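Local structure of putative methyltransferase (Porphyromonas gingivalis, 3LL7) at residues 169-174 with 185-190; 206-211 with 239-244. The protein is a putative methyltransferase, probably transferring a methyl group from S-adenosylmethionine to a substrate that has not been established. All blocks are in the same frame, centred on the assembly; numbering follows the deposited sequence.

The two contacts follow one another along the chain, with centres about 11 Å apart, and both belong to the central sheet of what appears to be a class I methyltransferase domain. They meet where the neighbouring parallel strands 166-173 and 204-209 run side by side: Val169 pairs through its backbone with Leu206 and Lys208, and its CG1 packs on Ala207 CB. Contact 1 is a surface hairpin at the C-terminal end of strand 166-173; contact 2, more deeply buried, joins strand 204-209 to the antiparallel strand 236-244. The salt bridge from Lys208 of contact 2 to Asp170 of contact 1 ties the two at the C-terminal ends of the parallel strands, where such enzymes usually bind cofactor and substrate.

Contact 1: residues 169-174 with 185-190; sequences VDPARR and ADCEPD
The guanidinium of Arg174 lies over the backbone of segment 185-190, with Asp186 O under one face, 3.6 Å from its plane and offset toward the rim, while Ala185 O and the carboxylate carbon of Glu188 sit at its edge in the plane. The end of strand 166-173, apparently the fourth of a class I methyltransferase fold, pairs with the short strand 187-188 in a long-looped antiparallel hairpin at the surface; Asp170-Pro171-Ala172 appears to correspond to motif IV, (D/N)PPY in many class I enzymes. Arg174 NH1 forms a salt bridge of 2.7 Å with Glu188 OE1, although its hydrogen bond is weak because the N-H is poorly aimed. The two side chains cross at about a right angle and their planar ends are turned 85° apart. Glu188 is bent at chi2 (78°), which places CD at the guanidinium edge. Arg174 NH2 donates to Cys187 O (3.2 Å); the oxygen is tilted 25° out of the guanidinium plane, and the nitrogen lies above the plane of the carbonyl. NH2 reaches Ala185 O more weakly at 3.0 Å. The carbonyl oxygens of residues 185 to 187 thus all lie against one cationic group, which would be expected to favour its positive charge. The Arg174 backbone N also donates to Asp186 O, so backbone and side chain both bond to the 185-187 backbone. Ala172 and Glu188 form a hydrogen-bonded pair, with Ala172 N to Glu188 O at 2.7 Å and Glu188 N to Ala172 O at 2.8 Å. Pro171 CG rests 3.9 Å from Cys187 SG, and helix 191-198, which starts just after Asp190 at the N-cap position, covers Pro171 and Val169 through Leu191. Pro189 follows a cis peptide bond, and its ring meets Val169 tip to tip, CG to CG2 at 3.8 Å.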
loop_
_atom_site.group_PDB
_atom_site.type_symbol
_atom_site.label_atom_id
_atom_site.label_comp_id
_atom_site.label_asym_id
_atom_site.label_seq_id
_atom_site.Cartn_x
_atom_site.Cartn_y
_atom_site.Cartn_z
ATOM N N VAL A 169 -6.116 -12.560 5.544
ATOM C CA VAL A 169 -7.329 -11.804 5.784
ATOM C C VAL A 169 -7.107 -10.313 5.492
ATOM O O VAL A 169 -6.090 -9.734 5.865
ATOM C CB VAL A 169 -7.882 -12.080 7.229
ATOM C CG1 VAL A 169 -6.857 -11.692 8.319
ATOM C CG2 VAL A 169 -9.283 -11.464 7.459
ATOM N N ASP A 170 -8.077 -9.707 4.827
ATOM C CA ASP A 170 -8.045 -8.269 4.519
ATOM C C ASP A 170 -9.379 -7.692 4.991
ATOM O O ASP A 170 -10.341 -7.641 4.224
ATOM C CB ASP A 170 -7.812 -8.092 2.998
ATOM C CG ASP A 170 -7.928 -6.644 2.523
ATOM O OD1 ASP A 170 -7.942 -5.719 3.361
ATOM O OD2 ASP A 170 -8.030 -6.441 1.282
ATOM N N PRO A 171 -9.445 -7.274 6.276
ATOM C CA PRO A 171 -10.732 -6.877 6.853
ATOM C C PRO A 171 -11.257 -5.558 6.293
ATOM O O PRO A 171 -10.492 -4.766 5.730
ATOM C CB PRO A 171 -10.446 -6.756 8.363
ATOM C CG PRO A 171 -8.974 -6.773 8.520
ATOM C CD PRO A 171 -8.394 -7.436 7.301
ATOM N N ALA A 172 -12.566 -5.351 6.424
ATOM C CA ALA A 172 -13.201 -4.097 6.053
ATOM C C ALA A 172 -13.456 -3.262 7.315
ATOM O O ALA A 172 -13.355 -3.775 8.443
ATOM C CB ALA A 172 -14.506 -4.366 5.281
ATOM N N ARG A 173 -13.762 -1.981 7.112
ATOM C CA ARG A 173 -13.965 -1.018 8.193
ATOM C C ARG A 173 -15.448 -0.958 8.558
ATOM O O ARG A 173 -16.286 -0.655 7.705
ATOM C CB ARG A 173 -13.461 0.361 7.743
ATOM C CG ARG A 173 -13.538 1.463 8.789
ATOM C CD ARG A 173 -13.036 2.791 8.230
ATOM N NE ARG A 173 -13.062 3.844 9.244
ATOM C CZ ARG A 173 -12.712 5.113 9.036
ATOM N NH1 ARG A 173 -12.300 5.518 7.839
ATOM N NH2 ARG A 173 -12.777 5.985 10.032
ATOM N N ARG A 174 -15.776 -1.245 9.817
ATOM C CA ARG A 174 -17.181 -1.291 10.243
ATOM C C ARG A 174 -17.748 0.086 10.593
ATOM O O ARG A 174 -17.080 0.897 11.237
ATOM C CB ARG A 174 -17.348 -2.267 11.406
ATOM C CG ARG A 174 -18.679 -2.175 12.144
ATOM C CD ARG A 174 -18.827 -3.295 13.175
ATOM N NE ARG A 174 -17.600 -3.520 13.949
ATOM C CZ ARG A 174 -16.741 -4.517 13.737
ATOM N NH1 ARG A 174 -16.961 -5.399 12.767
ATOM N NH2 ARG A 174 -15.654 -4.628 14.491
ATOM N N ALA A 185 -10.117 -2.378 16.667
ATOM C CA ALA A 185 -11.418 -2.822 17.173
ATOM C C ALA A 185 -12.508 -2.763 16.100
ATOM O O ALA A 185 -13.517 -3.446 16.210
ATOM C CB ALA A 185 -11.827 -1.999 18.407
ATOM N N ASP A 186 -12.278 -1.964 15.054
ATOM C CA ASP A 186 -13.273 -1.738 13.996
ATOM C C ASP A 186 -13.190 -2.750 12.851
ATOM O O ASP A 186 -14.016 -2.709 11.934
ATOM C CB ASP A 186 -13.142 -0.322 13.422
ATOM C CG ASP A 186 -13.226 0.757 14.486
ATOM O OD1 ASP A 186 -14.016 0.604 15.443
ATOM O OD2 ASP A 186 -12.489 1.759 14.358
ATOM N N CYS A 187 -12.206 -3.646 12.908
ATOM C CA CYS A 187 -11.983 -4.624 11.836
ATOM C C CYS A 187 -13.129 -5.617 11.682
ATOM O O CYS A 187 -13.612 -6.190 12.662
ATOM C CB CYS A 187 -10.657 -5.363 12.025
ATOM S SG CYS A 187 -9.223 -4.354 11.575
ATOM N N GLU A 188 -13.558 -5.793 10.438
ATOM C CA GLU A 188 -14.575 -6.778 10.078
ATOM C C GLU A 188 -14.005 -7.704 8.992
ATOM O O GLU A 188 -13.846 -7.274 7.851
ATOM C CB GLU A 188 -15.821 -6.059 9.551
ATOM C CG GLU A 188 -16.917 -6.983 9.075
ATOM C CD GLU A 188 -17.687 -7.568 10.226
ATOM O OE1 GLU A 188 -18.342 -6.784 10.945
ATOM O OE2 GLU A 188 -17.634 -8.804 10.411
ATOM N N PRO A 189 -13.721 -8.979 9.332
ATOM C CA PRO A 189 -13.990 -9.680 10.604
ATOM C C PRO A 189 -13.062 -9.242 11.732
ATOM O O PRO A 189 -11.970 -8.724 11.461
ATOM C CB PRO A 189 -13.688 -11.135 10.259
ATOM C CG PRO A 189 -12.648 -11.034 9.166
ATOM C CD PRO A 189 -13.102 -9.882 8.341
ATOM N N ASP A 190 -13.489 -9.466 12.977
ATOM C CA ASP A 190 -12.689 -9.110 14.154
ATOM C C ASP A 190 -11.489 -10.048 14.245
ATOM O O ASP A 190 -11.647 -11.266 14.285
ATOM C CB ASP A 190 -13.552 -9.171 15.426
ATOM C CG ASP A 190 -12.844 -8.611 16.665
ATOM O OD1 ASP A 190 -11.692 -8.141 16.583
ATOM O OD2 ASP A 190 -13.454 -8.666 17.748
#

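Contact 2: residues 206-211 with 239-244; sequences LAKLSP and ELLVRM
Leu209 and Val242 cross obliquely on one face of the sheet, Leu209 CD1 coming within 3.7 Å of Val242 CG2. Leu240 shares this face and lies beside Leu209 across the pair, CB to CB at 4.2 Å. At the far end of the row the selenomethionine Met244 curls back toward the partner strand, bringing its methyl CE to 4.3 Å from Ala207 CB. Lys208 and Leu241 occupy the other face: Leu241 CD2 leans over the lysine backbone, 3.8 Å from Lys208 CA. On this face too, chi2 of Leu206 (62°) turns its CD1 toward Val242 O, which it touches at 3.5 Å. The aliphatic part of Lys208 crosses Glu239 at about a right angle, with CD 3.9 Å from Glu239 OE1. Their charged ends do not form a salt bridge, since Lys208 NZ stays 4.5 Å from Glu239 OE1; NZ hydrogen-bonds to Ser79 OG, besides its salt bridge to Asp170, and the glutamate pairs with Lys87. The two strand segments that carry these side chains, 206-209 and 239-244, run antiparallel, their directions 159° apart. Ala207 with Val242 and Leu209 with Leu240 are hydrogen-bonded pairs, each closed by two bonds; that from Leu209 N to Leu240 O is 2.8 Å long and almost straight (174°). Leu206 and Lys208 also point their CA-H groups at the carbonyls of Val242 and Leu240. The order is that of a class I methyltransferase sheet, in which the seventh strand inserts antiparallel between the fifth and sixth: strand 236-244 has 204-209 on one side and 225-233 on the other, strand 166-173 flanks 204-209, and helix 215-221 covers Leu209, Leu240 and Val242 through Leu215 and Thr218.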
loop_
_atom_site.group_PDB
_atom_site.type_symbol
_atom_site.label_atom_id
_atom_site.label_comp_id
_atom_site.label_asym_id
_atom_site.label_seq_id
_atom_site.Cartn_x
_atom_site.Cartn_y
_atom_site.Cartn_z
ATOM N N LEU A 206 -1.681 -13.941 8.035
ATOM C CA LEU A 206 -1.171 -12.679 7.438
ATOM C C LEU A 206 -2.385 -11.771 7.245
ATOM O O LEU A 206 -3.333 -12.158 6.542
ATOM C CB LEU A 206 -0.509 -12.954 6.087
ATOM C CG LEU A 206 0.150 -11.748 5.381
ATOM C CD1 LEU A 206 1.319 -11.158 6.219
ATOM C CD2 LEU A 206 0.593 -12.097 3.954
ATOM N N ALA A 207 -2.389 -10.626 7.916
ATOM C CA ALA A 207 -3.499 -9.684 7.848
ATOM C C ALA A 207 -3.037 -8.421 7.156
ATOM O O ALA A 207 -1.973 -7.875 7.489
ATOM C CB ALA A 207 -4.006 -9.349 9.240
ATOM N N LYS A 208 -3.830 -7.975 6.186
ATOM C CA LYS A 208 -3.559 -6.721 5.501
ATOM C C LYS A 208 -4.442 -5.664 6.105
ATOM O O LYS A 208 -5.667 -5.801 6.113
ATOM C CB LYS A 208 -3.884 -6.841 4.010
ATOM C CG LYS A 208 -3.755 -5.495 3.276
ATOM C CD LYS A 208 -4.318 -5.666 1.859
ATOM C CE LYS A 208 -5.134 -4.497 1.423
ATOM N NZ LYS A 208 -5.722 -4.800 0.086
ATOM N N LEU A 209 -3.824 -4.596 6.599
ATOM C CA LEU A 209 -4.543 -3.566 7.337
ATOM C C LEU A 209 -4.453 -2.222 6.640
ATOM O O LEU A 209 -3.509 -1.958 5.892
ATOM C CB LEU A 209 -3.984 -3.448 8.750
ATOM C CG LEU A 209 -3.978 -4.705 9.617
ATOM C CD1 LEU A 209 -3.209 -4.423 10.909
ATOM C CD2 LEU A 209 -5.400 -5.160 9.920
ATOM N N SER A 210 -5.459 -1.368 6.876
ATOM C CA SER A 210 -5.451 -0.009 6.328
ATOM C C SER A 210 -4.238 0.809 6.770
ATOM O O SER A 210 -3.846 0.729 7.923
ATOM C CB SER A 210 -6.704 0.732 6.787
ATOM O OG SER A 210 -6.581 2.105 6.465
ATOM N N PRO A 211 -3.670 1.638 5.870
ATOM C CA PRO A 211 -2.627 2.574 6.309
ATOM C C PRO A 211 -3.090 3.613 7.368
ATOM O O PRO A 211 -2.257 4.340 7.897
ATOM C CB PRO A 211 -2.193 3.287 5.013
ATOM C CG PRO A 211 -2.871 2.658 3.923
ATOM C CD PRO A 211 -4.032 1.844 4.453
ATOM N N GLU A 239 -0.419 -0.142 2.535
ATOM C CA GLU A 239 -0.954 -1.113 3.474
ATOM C C GLU A 239 0.020 -1.385 4.623
ATOM O O GLU A 239 1.209 -1.134 4.518
ATOM C CB GLU A 239 -1.277 -2.438 2.755
ATOM C CG GLU A 239 -0.080 -3.129 2.154
ATOM C CD GLU A 239 -0.456 -4.143 1.055
ATOM O OE1 GLU A 239 -1.298 -3.815 0.186
ATOM O OE2 GLU A 239 0.124 -5.251 1.050
ATOM N N LEU A 240 -0.509 -1.913 5.713
ATOM C CA LEU A 240 0.324 -2.520 6.728
ATOM C C LEU A 240 0.078 -4.025 6.627
ATOM O O LEU A 240 -1.032 -4.466 6.299
ATOM C CB LEU A 240 -0.074 -2.051 8.119
ATOM C CG LEU A 240 -0.237 -0.578 8.429
ATOM C CD1 LEU A 240 -0.134 -0.457 9.929
ATOM C CD2 LEU A 240 0.793 0.326 7.749
ATOM N N LEU A 241 1.109 -4.815 6.877
ATOM C CA LEU A 241 0.932 -6.254 6.853
ATOM C C LEU A 241 1.437 -6.765 8.167
ATOM O O LEU A 241 2.524 -6.381 8.618
ATOM C CB LEU A 241 1.739 -6.849 5.716
ATOM C CG LEU A 241 1.258 -6.521 4.321
ATOM C CD1 LEU A 241 2.319 -6.918 3.301
ATOM C CD2 LEU A 241 -0.044 -7.292 4.044
ATOM N N VAL A 242 0.632 -7.595 8.819
ATOM C CA VAL A 242 1.042 -8.154 10.097
ATOM C C VAL A 242 1.032 -9.667 9.976
ATOM O O VAL A 242 0.099 -10.226 9.405
ATOM C CB VAL A 242 0.063 -7.730 11.187
ATOM C CG1 VAL A 242 0.507 -8.277 12.498
ATOM C CG2 VAL A 242 -0.024 -6.204 11.277
ATOM N N ARG A 243 2.083 -10.328 10.457
ATOM C CA ARG A 243 2.070 -11.786 10.505
ATOM C C ARG A 243 2.015 -12.254 11.942
ATOM O O ARG A 243 2.785 -11.760 12.780
ATOM C CB ARG A 243 3.287 -12.371 9.800
ATOM C CG ARG A 243 3.275 -13.926 9.751
ATOM C CD ARG A 243 4.433 -14.444 8.921
ATOM N NE ARG A 243 5.725 -14.187 9.559
ATOM C CZ ARG A 243 6.242 -14.948 10.529
ATOM N NH1 ARG A 243 7.438 -14.659 11.044
ATOM N NH2 ARG A 243 5.577 -16.011 10.990
HETATM N N MSE A 244 1.088 -13.182 12.223
HETATM C CA MSE A 244 0.918 -13.793 13.550
HETATM C C MSE A 244 1.158 -15.286 13.474
HETATM O O MSE A 244 0.856 -15.916 12.464
HETATM C CB MSE A 244 -0.494 -13.585 14.099
HETATM C CG MSE A 244 -0.715 -12.218 14.669
HETATM SE SE MSE A 244 -2.574 -11.735 14.615
HETATM C CE MSE A 244 -2.624 -11.572 12.685
#